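Local coordinates for protein putative glycosyl hydrolase (Bacteroides thetaiotaomicron VPI-5482, PDB 3K11) that probably acts as a carbohydrate-cleaving hydrolase of glycosyl hydrolase family 88, although its substrate has not been established, at residues A337-I340 against W344-A347; A298-V303 against I348-V353; I331-L336 against L356-V361; I411-T416 against V426-E431. All coordinates share one frame; numbering follows the deposited sequence. Where two conformers were deposited one is given.

Interaction 1: residues A337-I340 against W344-A347; sequences AHAI and WIDA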
# COMPACT_ATOMS: atom_id res chain seq x y z
N ALA A 337 -2.62 17.50 -18.29
CA ALA A 337 -2.33 18.07 -19.62
C ALA A 337 -2.41 19.59 -19.56
O ALA A 337 -1.57 20.29 -20.16
CB ALA A 337 -3.31 17.51 -20.65
N HIS A 338 -3.43 20.10 -18.86
CA HIS A 338 -3.62 21.56 -18.75
C HIS A 338 -2.42 22.24 -18.06
O HIS A 338 -1.91 23.26 -18.54
CB HIS A 338 -4.88 21.85 -17.96
CG HIS A 338 -5.28 23.29 -17.98
ND1 HIS A 338 -5.64 23.92 -19.15
CD2 HIS A 338 -5.40 24.20 -16.98
CE1 HIS A 338 -5.92 25.19 -18.87
NE2 HIS A 338 -5.81 25.38 -17.57
N ALA A 339 -1.99 21.63 -16.96
CA ALA A 339 -0.89 22.16 -16.15
C ALA A 339 0.41 22.13 -16.96
O ALA A 339 1.23 23.04 -16.84
CB ALA A 339 -0.71 21.36 -14.85
N ILE A 340 0.60 21.11 -17.80
CA ILE A 340 1.77 21.08 -18.67
C ILE A 340 1.66 22.18 -19.72
O ILE A 340 2.64 22.96 -19.93
CB ILE A 340 1.95 19.72 -19.41
CG1 ILE A 340 2.24 18.59 -18.41
CG2 ILE A 340 3.11 19.82 -20.43
CD1 ILE A 340 1.97 17.13 -18.97
N TRP A 344 2.80 25.02 -15.65
CA TRP A 344 2.77 24.85 -14.19
C TRP A 344 3.53 23.63 -13.69
O TRP A 344 4.08 23.65 -12.59
CB TRP A 344 1.34 24.76 -13.68
CG TRP A 344 0.49 25.90 -14.04
CD1 TRP A 344 0.85 27.16 -14.35
CD2 TRP A 344 -0.95 25.88 -14.06
NE1 TRP A 344 -0.27 27.93 -14.59
CE2 TRP A 344 -1.38 27.15 -14.42
CE3 TRP A 344 -1.89 24.89 -13.81
CZ2 TRP A 344 -2.72 27.46 -14.53
CZ3 TRP A 344 -3.23 25.19 -13.93
CH2 TRP A 344 -3.63 26.46 -14.31
N ILE A 345 3.56 22.57 -14.49
CA ILE A 345 4.29 21.34 -14.15
C ILE A 345 5.08 20.86 -15.35
O ILE A 345 4.91 21.29 -16.48
CB ILE A 345 3.31 20.24 -13.57
CG1 ILE A 345 2.44 19.60 -14.67
CG2 ILE A 345 2.50 20.77 -12.36
CD1 ILE A 345 1.43 18.52 -14.19
N ASP A 346 6.03 19.99 -15.06
CA ASP A 346 7.01 19.55 -16.01
C ASP A 346 6.51 18.54 -17.02
O ASP A 346 5.88 17.53 -16.69
CB ASP A 346 8.16 18.92 -15.21
CG ASP A 346 9.37 18.68 -16.03
OD1 ASP A 346 10.13 19.65 -16.34
OD2 ASP A 346 9.57 17.49 -16.34
N ALA A 347 6.82 18.80 -18.29
CA ALA A 347 6.34 17.94 -19.38
C ALA A 347 7.02 16.57 -19.38
O ALA A 347 6.37 15.57 -19.70
CB ALA A 347 6.51 18.64 -20.73
O HOH W 1 5.18 22.75 -18.71
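Ala339 O, near the C-terminal end of helix 326-342, takes two backbone N-H groups from the turn that follows. Trp344 N binds it at 2.8 Å, while the bond from Ile345 N is weak at 3.3 Å. Beside this double grip the packing is tight and apolar. Ala339 CB sits 3.6 Å from Ile345 CG1, with Ile345 CD1 equally near: a chi1 of 74°, with CG1 between the backbone N and the carbonyl carbon, lays the ethyl branch against the Ala339 methyl. Ile340 CG2 meets Ala347 CB just as closely, at 3.6 Å. The Trp344 indole passes Ala339 at its CE3 corner, and its six-membered ring receives the edge of His338 in an offset edge-to-face pair, planes 85° apart. Both imidazole nitrogens are held outside the contact, NE2 by Asp280 and ND1 by Glu409, which fixes the rotation of that ring. A leucine in place of Trp344 would probably leave the His338 edge without its aromatic face and open a gap beside Ala339. The looser side is polar. One water bridges Ile340 O and Ile345 O, at 2.8 Å from Ile340 O. The partly exposed Asp346, the N-cap of helix 347-362, accepts Ala349 N at OD2, and the same oxygen is hydrogen-bonded to Ser256 of the second subunit. The contact closes the short connection between the consecutive helices 326-342 and 347-362: Trp344 lies against helices 265-281 and 289-304, Ile345 against Phe296 of the latter, and Ile340 against Leu413 of helix 400-416.

Interaction 2: residues A298-V303 against I348-V353; sequences AHVRGV and IAYGPV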
# COMPACT_ATOMS: atom_id res chain seq x y z
N ALA A 298 1.65 20.13 -4.76
CA ALA A 298 1.71 19.04 -3.80
C ALA A 298 0.65 17.98 -4.11
O ALA A 298 0.91 16.79 -3.99
CB ALA A 298 1.52 19.55 -2.36
N HIS A 299 -0.53 18.41 -4.55
CA HIS A 299 -1.60 17.48 -4.90
C HIS A 299 -1.26 16.69 -6.17
O HIS A 299 -1.48 15.48 -6.25
CB HIS A 299 -2.91 18.26 -5.08
CG HIS A 299 -4.13 17.40 -5.07
ND1 HIS A 299 -5.31 17.80 -5.65
CD2 HIS A 299 -4.35 16.15 -4.57
CE1 HIS A 299 -6.23 16.86 -5.47
NE2 HIS A 299 -5.68 15.85 -4.82
N VAL A 300 -0.65 17.37 -7.12
CA VAL A 300 -0.19 16.70 -8.34
C VAL A 300 0.76 15.54 -7.98
O VAL A 300 0.62 14.40 -8.49
CB VAL A 300 0.48 17.66 -9.32
CG1 VAL A 300 1.32 16.89 -10.38
CG2 VAL A 300 -0.53 18.55 -10.00
N ARG A 301 1.73 15.82 -7.11
CA ARG A 301 2.69 14.80 -6.73
C ARG A 301 2.04 13.61 -6.01
O ARG A 301 2.45 12.47 -6.23
CB ARG A 301 3.82 15.41 -5.89
CG ARG A 301 4.77 16.29 -6.69
CD ARG A 301 6.00 16.66 -5.87
NE ARG A 301 5.71 17.64 -4.85
CZ ARG A 301 5.73 18.97 -5.03
NH1 ARG A 301 5.99 19.52 -6.22
NH2 ARG A 301 5.42 19.76 -4.03
N GLY A 302 1.07 13.87 -5.15
CA GLY A 302 0.39 12.80 -4.40
C GLY A 302 -0.50 11.96 -5.26
O GLY A 302 -0.52 10.75 -5.13
N VAL A 303 -1.26 12.60 -6.14
CA VAL A 303 -2.15 11.88 -7.05
C VAL A 303 -1.37 11.04 -8.03
O VAL A 303 -1.65 9.84 -8.21
CB VAL A 303 -3.14 12.85 -7.81
CG1 VAL A 303 -3.86 12.09 -8.99
CG2 VAL A 303 -4.17 13.49 -6.81
N ILE A 348 8.34 16.53 -19.12
CA ILE A 348 9.05 15.26 -19.18
C ILE A 348 8.49 14.34 -18.07
O ILE A 348 8.20 13.13 -18.28
CB ILE A 348 10.58 15.44 -18.99
CG1 ILE A 348 11.22 16.12 -20.20
CG2 ILE A 348 11.23 14.07 -18.76
CD1 ILE A 348 12.68 16.63 -20.00
N ALA A 349 8.28 14.92 -16.90
CA ALA A 349 7.79 14.14 -15.77
C ALA A 349 6.34 13.69 -15.89
O ALA A 349 6.01 12.57 -15.51
CB ALA A 349 8.00 14.91 -14.43
N TYR A 350 5.47 14.56 -16.40
CA TYR A 350 4.05 14.30 -16.37
C TYR A 350 3.37 13.98 -17.69
O TYR A 350 2.27 13.48 -17.69
CB TYR A 350 3.32 15.43 -15.61
CG TYR A 350 3.76 15.49 -14.17
CD1 TYR A 350 3.50 14.43 -13.29
CD2 TYR A 350 4.49 16.58 -13.68
CE1 TYR A 350 3.92 14.48 -12.00
CE2 TYR A 350 4.95 16.61 -12.34
CZ TYR A 350 4.64 15.56 -11.51
OH TYR A 350 5.03 15.56 -10.16
N GLY A 351 3.98 14.31 -18.83
CA GLY A 351 3.35 14.02 -20.10
C GLY A 351 2.96 12.56 -20.24
O GLY A 351 1.86 12.25 -20.66
N PRO A 352 3.88 11.65 -19.90
CA PRO A 352 3.55 10.22 -20.01
C PRO A 352 2.45 9.72 -19.07
O PRO A 352 1.75 8.76 -19.41
CB PRO A 352 4.88 9.55 -19.73
CG PRO A 352 5.90 10.56 -20.14
CD PRO A 352 5.31 11.84 -19.60
N VAL A 353 2.31 10.38 -17.92
CA VAL A 353 1.22 10.12 -16.98
C VAL A 353 -0.12 10.46 -17.62
O VAL A 353 -1.04 9.67 -17.63
CB VAL A 353 1.41 10.90 -15.68
CG1 VAL A 353 0.25 10.60 -14.69
CG2 VAL A 353 2.77 10.53 -15.03
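Val300 of helix 289-304 and Tyr350 of helix 347-362 meet in a CH-pi contact within the helical domain of this family 88 protein, consistent with the six-hairpin (alpha/alpha) fold of its clan. The backbones stay well apart, 9.4 Å between Val300 CA and Tyr350 CA, so one long side chain has to bridge the two helices. Along 348-353, Ile348 and Ala349 face other neighbours, Ile348 packing on Gln430 and on Gln195 of the second subunit. Ala349 nevertheless shares in the arrangement, as its CB lies over the rim of one face of the Tyr350 ring while Val300 occupies the opposite face. Tyr350 then makes the crossing: its CG is anti to the carbonyl carbon (chi1 -64°), which sends the ring toward helix 289-304, where it also passes Ile345 and Thr304. Its hydroxyl oxygen lies 3.6 Å from Arg301 CG in the conformer described, a van der Waals touch. The polar ends converge on the second subunit instead, whose Asp258 hydrogen-bonds Tyr350 OH and, in that same arginine conformer, forms a salt bridge with Arg301 NH1; the contact thus links the buried helix pair to the subunit interface. After Gly351, Pro352 kinks the helix, since neither its N nor that of Val353 bonds to the preceding turn. Pro352 and Val353 pack on Phe382 of the second subunit, and Val353 also on Leu336. At the heart of the crossing, Val300 CG1 stands 4.0 Å from the Tyr350 ring centroid, 22° off the ring normal, with Tyr350 CZ its nearest atom at 3.8 Å.

Interaction 3: residues I331-L336 against L356-V361; sequences IYVYCL and LGWHAV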
# COMPACT_ATOMS: atom_id res chain seq x y z
N ILE A 331 -10.64 13.33 -15.22
CA ILE A 331 -10.36 14.60 -14.57
C ILE A 331 -8.83 14.79 -14.38
O ILE A 331 -8.30 15.87 -14.73
CB ILE A 331 -11.06 14.78 -13.21
CG1 ILE A 331 -12.60 14.78 -13.34
CG2 ILE A 331 -10.57 16.08 -12.53
CD1 ILE A 331 -13.35 14.48 -11.98
N TYR A 332 -8.14 13.79 -13.86
CA TYR A 332 -6.70 13.91 -13.67
C TYR A 332 -5.97 14.13 -14.97
O TYR A 332 -5.03 14.93 -15.04
CB TYR A 332 -6.10 12.72 -12.98
CG TYR A 332 -6.71 12.44 -11.61
CD1 TYR A 332 -7.02 13.48 -10.73
CD2 TYR A 332 -6.91 11.16 -11.17
CE1 TYR A 332 -7.57 13.21 -9.47
CE2 TYR A 332 -7.46 10.88 -9.90
CZ TYR A 332 -7.80 11.91 -9.08
OH TYR A 332 -8.37 11.66 -7.84
N VAL A 333 -6.37 13.40 -15.99
CA VAL A 333 -5.74 13.59 -17.33
C VAL A 333 -5.91 15.05 -17.79
O VAL A 333 -4.96 15.65 -18.28
CB VAL A 333 -6.32 12.61 -18.38
CG1 VAL A 333 -5.86 12.95 -19.82
CG2 VAL A 333 -5.92 11.13 -18.02
N TYR A 334 -7.11 15.58 -17.67
CA TYR A 334 -7.33 16.97 -18.03
C TYR A 334 -6.39 17.86 -17.22
O TYR A 334 -5.74 18.75 -17.77
CB TYR A 334 -8.77 17.47 -17.82
CG TYR A 334 -8.79 18.99 -17.84
CD1 TYR A 334 -8.68 19.68 -19.04
CD2 TYR A 334 -8.84 19.73 -16.67
CE1 TYR A 334 -8.63 21.06 -19.05
CE2 TYR A 334 -8.77 21.14 -16.67
CZ TYR A 334 -8.68 21.78 -17.88
OH TYR A 334 -8.64 23.15 -17.94
N CYS A 335 -6.41 17.69 -15.91
CA CYS A 335 -5.63 18.59 -15.08
C CYS A 335 -4.15 18.56 -15.41
O CYS A 335 -3.49 19.58 -15.38
CB CYS A 335 -5.79 18.26 -13.62
SG CYS A 335 -7.50 18.64 -13.06
N LEU A 336 -3.64 17.36 -15.64
CA LEU A 336 -2.21 17.20 -15.90
C LEU A 336 -1.84 17.79 -17.25
O LEU A 336 -0.85 18.55 -17.34
CB LEU A 336 -1.82 15.73 -15.80
CG LEU A 336 -1.88 15.08 -14.42
CD1 LEU A 336 -1.72 13.53 -14.57
CD2 LEU A 336 -0.86 15.72 -13.38
N LEU A 356 -0.82 8.05 -20.73
CA LEU A 356 -1.26 6.72 -20.30
C LEU A 356 -2.67 6.82 -19.77
O LEU A 356 -3.53 5.95 -20.02
CB LEU A 356 -0.34 6.18 -19.21
CG LEU A 356 -0.79 4.87 -18.57
CD1 LEU A 356 -0.90 3.72 -19.62
CD2 LEU A 356 0.09 4.46 -17.38
N GLY A 357 -2.93 7.85 -18.97
CA GLY A 357 -4.30 8.04 -18.47
C GLY A 357 -5.32 8.20 -19.58
O GLY A 357 -6.45 7.70 -19.45
N TRP A 358 -4.95 8.90 -20.66
CA TRP A 358 -5.82 9.02 -21.82
C TRP A 358 -6.06 7.66 -22.49
O TRP A 358 -7.18 7.33 -22.84
CB TRP A 358 -5.35 10.08 -22.86
CG TRP A 358 -6.37 10.11 -23.99
CD1 TRP A 358 -6.26 9.47 -25.15
CD2 TRP A 358 -7.71 10.60 -23.92
NE1 TRP A 358 -7.40 9.60 -25.88
CE2 TRP A 358 -8.33 10.26 -25.13
CE3 TRP A 358 -8.45 11.27 -22.95
CZ2 TRP A 358 -9.64 10.64 -25.45
CZ3 TRP A 358 -9.76 11.61 -23.24
CH2 TRP A 358 -10.36 11.27 -24.46
N HIS A 359 -5.00 6.87 -22.68
CA HIS A 359 -5.18 5.52 -23.25
C HIS A 359 -6.19 4.73 -22.42
O HIS A 359 -7.07 4.04 -22.98
CB HIS A 359 -3.86 4.76 -23.28
CG HIS A 359 -2.96 5.13 -24.43
ND1 HIS A 359 -3.35 5.01 -25.75
CD2 HIS A 359 -1.70 5.61 -24.45
CE1 HIS A 359 -2.35 5.40 -26.53
NE2 HIS A 359 -1.33 5.75 -25.76
N ALA A 360 -6.09 4.86 -21.10
CA ALA A 360 -6.96 4.16 -20.16
C ALA A 360 -8.42 4.61 -20.40
O ALA A 360 -9.31 3.82 -20.64
CB ALA A 360 -6.54 4.47 -18.72
N VAL A 361 -8.62 5.91 -20.37
CA VAL A 361 -9.95 6.47 -20.54
C VAL A 361 -10.57 6.16 -21.92
O VAL A 361 -11.76 5.81 -22.04
CB VAL A 361 -9.86 8.02 -20.29
CG1 VAL A 361 -11.04 8.74 -20.76
CG2 VAL A 361 -9.62 8.27 -18.77
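Val333 of helix 326-342 presses its CG2 methyl against the backbone of Gly357 on helix 347-362, and this van der Waals packing carries the contact. Val333 CG2 lies 3.4 Å from Gly357 C and 3.5 Å from Gly357 CA. The valine has CG2 anti to its carbonyl carbon and CG1 anti to its backbone N (chi1 170°), which splits the work between two methyls: CG2 enters the surface at the glycine, while CG1 goes to the next residue. With no side chain on Gly357, the helices come to 5.8 Å between Val333 CA and Gly357 CA; a beta carbon modelled on the glycine would clash with CG2.

The second kind of contact is aliphatic and aromatic. Val333 CG1 stands 4.2 Å from Trp358 CB and comes to the edge of the indole near its plane, not over a face. No hydrogen bond passes between the two segments; the backbone bonds run within each helix, as in Val361 N to Gly357 O, 3.0 Å. Val333 also rests on Ala406 of helix 400-416, which joins a third helix to the pair.

A buried valine against bare backbone implies that shape, rather than charge or directed bonds, sets how closely these helices approach.

Interaction 4: residues I411-T416 against V426-E431; sequences IRLLNT and VQYYQE. With EDO (1,2-ethanediol), chain B.
Gln430 O accepts a 2.7 Å hydrogen bond from a water that also donates to Thr416 O, which joins the loop after strand 425-427 to helix 400-416. In the conformer described, Thr416 OG1 also gives a hydrogen bond to Arg412 O, the donor lying above the carbonyl plane, and ties the threonine back onto the helix. Beside the water bridge the touching is made by Tyr428, which follows strand 425-427 of the small antiparallel hairpin. Leu413 comes to its ring at the edge, near the plane, with Leu413 CG 3.8 Å from Tyr428 CE2. Leu413 CG is anti to its backbone N (chi1 -177°), which carries both methyls toward the tyrosine, and Leu413 CD2 lies 3.5 Å from Tyr428 OH. Leu414 CD2 touches the same oxygen at 3.9 Å. That hydroxyl is satisfied by Gln355 of helix 347-362. Cutting Leu413 back to alanine would remove both methyls, and the edge of the tyrosine ring would probably lose its apolar neighbour, with a gap left toward Ala337 and Ile340. Farther round the helix, Asn415 ND2 makes a weak bond to O2 of a 1,2-ethanediol molecule. The leucines thus pack against one edge and the hydroxyl end of a phenol, which implies that Gln355 supplies the polar bond and the leucines the shape.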
# COMPACT_ATOMS: atom_id res chain seq x y z
N ILE A 411 -5.38 17.00 -27.00
CA ILE A 411 -5.13 17.46 -28.37
C ILE A 411 -4.17 18.65 -28.36
O ILE A 411 -3.19 18.66 -29.14
CB ILE A 411 -6.45 17.78 -29.13
CG1 ILE A 411 -7.19 16.46 -29.41
CG2 ILE A 411 -6.23 18.64 -30.45
CD1 ILE A 411 -8.73 16.59 -29.74
N ARG A 412 -4.42 19.63 -27.47
CA ARG A 412 -3.50 20.77 -27.31
C ARG A 412 -2.10 20.28 -26.98
O ARG A 412 -1.13 20.69 -27.60
CB ARG A 412 -3.97 21.68 -26.18
CG ARG A 412 -3.03 22.86 -25.88
CD ARG A 412 -3.22 23.95 -26.86
NE ARG A 412 -4.31 24.86 -26.47
CZ ARG A 412 -4.97 25.65 -27.32
NH1 ARG A 412 -4.72 25.65 -28.63
NH2 ARG A 412 -5.93 26.44 -26.85
N LEU A 413 -2.02 19.42 -25.98
CA LEU A 413 -0.71 18.89 -25.53
C LEU A 413 0.05 18.20 -26.67
O LEU A 413 1.26 18.45 -26.91
CB LEU A 413 -0.93 17.91 -24.36
CG LEU A 413 0.31 17.30 -23.68
CD1 LEU A 413 1.19 18.39 -23.04
CD2 LEU A 413 -0.08 16.22 -22.65
N LEU A 414 -0.66 17.33 -27.38
CA LEU A 414 -0.03 16.62 -28.51
C LEU A 414 0.35 17.53 -29.68
O LEU A 414 1.27 17.21 -30.44
CB LEU A 414 -0.92 15.47 -29.01
CG LEU A 414 -1.24 14.38 -27.99
CD1 LEU A 414 -2.40 13.53 -28.52
CD2 LEU A 414 0.01 13.54 -27.73
N ASN A 415 -0.36 18.63 -29.83
CA ASN A 415 -0.06 19.63 -30.86
C ASN A 415 1.04 20.63 -30.48
O ASN A 415 1.45 21.43 -31.31
CB ASN A 415 -1.31 20.42 -31.21
CG ASN A 415 -2.27 19.64 -32.12
OD1 ASN A 415 -1.86 18.79 -32.90
ND2 ASN A 415 -3.55 20.00 -32.06
N THR A 416 1.48 20.60 -29.23
CA THR A 416 2.51 21.51 -28.75
C THR A 416 3.79 20.71 -28.49
O THR A 416 4.87 21.03 -29.01
CB THR A 416 2.02 22.21 -27.45
OG1 THR A 416 0.71 22.75 -27.66
CG2 THR A 416 2.97 23.33 -27.04
N VAL A 426 6.91 5.82 -23.47
CA VAL A 426 6.51 7.14 -23.94
C VAL A 426 7.40 8.18 -23.28
O VAL A 426 7.54 8.19 -22.05
CB VAL A 426 5.05 7.41 -23.58
CG1 VAL A 426 4.69 8.88 -23.85
CG2 VAL A 426 4.10 6.44 -24.32
N GLN A 427 8.07 9.02 -24.09
CA GLN A 427 8.84 10.14 -23.58
C GLN A 427 8.41 11.43 -24.22
O GLN A 427 8.11 11.47 -25.41
CB GLN A 427 10.34 9.91 -23.80
CG GLN A 427 10.91 8.79 -22.92
CD GLN A 427 11.10 9.20 -21.45
OE1 GLN A 427 11.14 10.39 -21.13
NE2 GLN A 427 11.32 8.21 -20.56
N TYR A 428 8.36 12.50 -23.42
CA TYR A 428 7.97 13.82 -23.91
C TYR A 428 9.17 14.65 -24.29
O TYR A 428 10.08 14.83 -23.48
CB TYR A 428 7.07 14.54 -22.89
CG TYR A 428 5.61 14.30 -23.19
CD1 TYR A 428 5.08 13.01 -23.19
CD2 TYR A 428 4.76 15.34 -23.52
CE1 TYR A 428 3.75 12.78 -23.52
CE2 TYR A 428 3.43 15.11 -23.84
CZ TYR A 428 2.92 13.81 -23.87
OH TYR A 428 1.57 13.56 -24.19
N TYR A 429 9.14 15.22 -25.49
CA TYR A 429 10.23 16.07 -26.00
C TYR A 429 9.63 17.42 -26.39
O TYR A 429 8.58 17.49 -26.97
CB TYR A 429 10.93 15.40 -27.21
CG TYR A 429 11.58 14.10 -26.79
CD1 TYR A 429 12.80 14.10 -26.12
CD2 TYR A 429 10.95 12.90 -27.00
CE1 TYR A 429 13.37 12.93 -25.68
CE2 TYR A 429 11.52 11.72 -26.56
CZ TYR A 429 12.72 11.74 -25.88
OH TYR A 429 13.28 10.56 -25.42
N GLN A 430 10.33 18.50 -26.08
CA GLN A 430 9.81 19.82 -26.34
C GLN A 430 10.16 20.26 -27.77
O GLN A 430 9.46 21.09 -28.32
CB GLN A 430 10.25 20.78 -25.23
CG GLN A 430 9.55 20.38 -23.84
CD GLN A 430 10.07 19.02 -23.20
OE1 GLN A 430 11.25 18.88 -22.97
NE2 GLN A 430 9.16 18.06 -22.93
N GLU A 431 11.20 19.67 -28.37
CA GLU A 431 11.53 19.82 -29.78
C GLU A 431 11.40 18.45 -30.45
O GLU A 431 11.75 17.43 -29.85
CB GLU A 431 12.99 20.30 -29.93
CG GLU A 431 13.29 21.69 -29.29
C1 EDO B . -7.54 17.17 -33.87
O1 EDO B . -8.15 18.43 -33.52
C2 EDO B . -6.44 17.35 -34.91
O2 EDO B . -5.37 18.19 -34.41
O HOH W 2 7.19 21.77 -27.12

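All four contacts are buried and lie on one side of the chain's centre, but at different depths. Interaction 3, about 11 Å from that centre, is the deepest and wholly apolar across its helices; interaction 2 is a CH-pi contact beside the subunit interface; interaction 4, about 22 Å out, is the most peripheral and has a water-bridged margin. Interactions 1 and 3 share helix 326-342, and interactions 2 and 3 share helix 347-362, with interaction 1 holding the turn between them by backbone bonds. Leu336 joins three of them, meeting Ile345, Val300 and Val353. Tyr428 packs on Gly351 and Pro352. Asp346, Tyr350 and the 426-431 segment carry polar bonds to the second subunit.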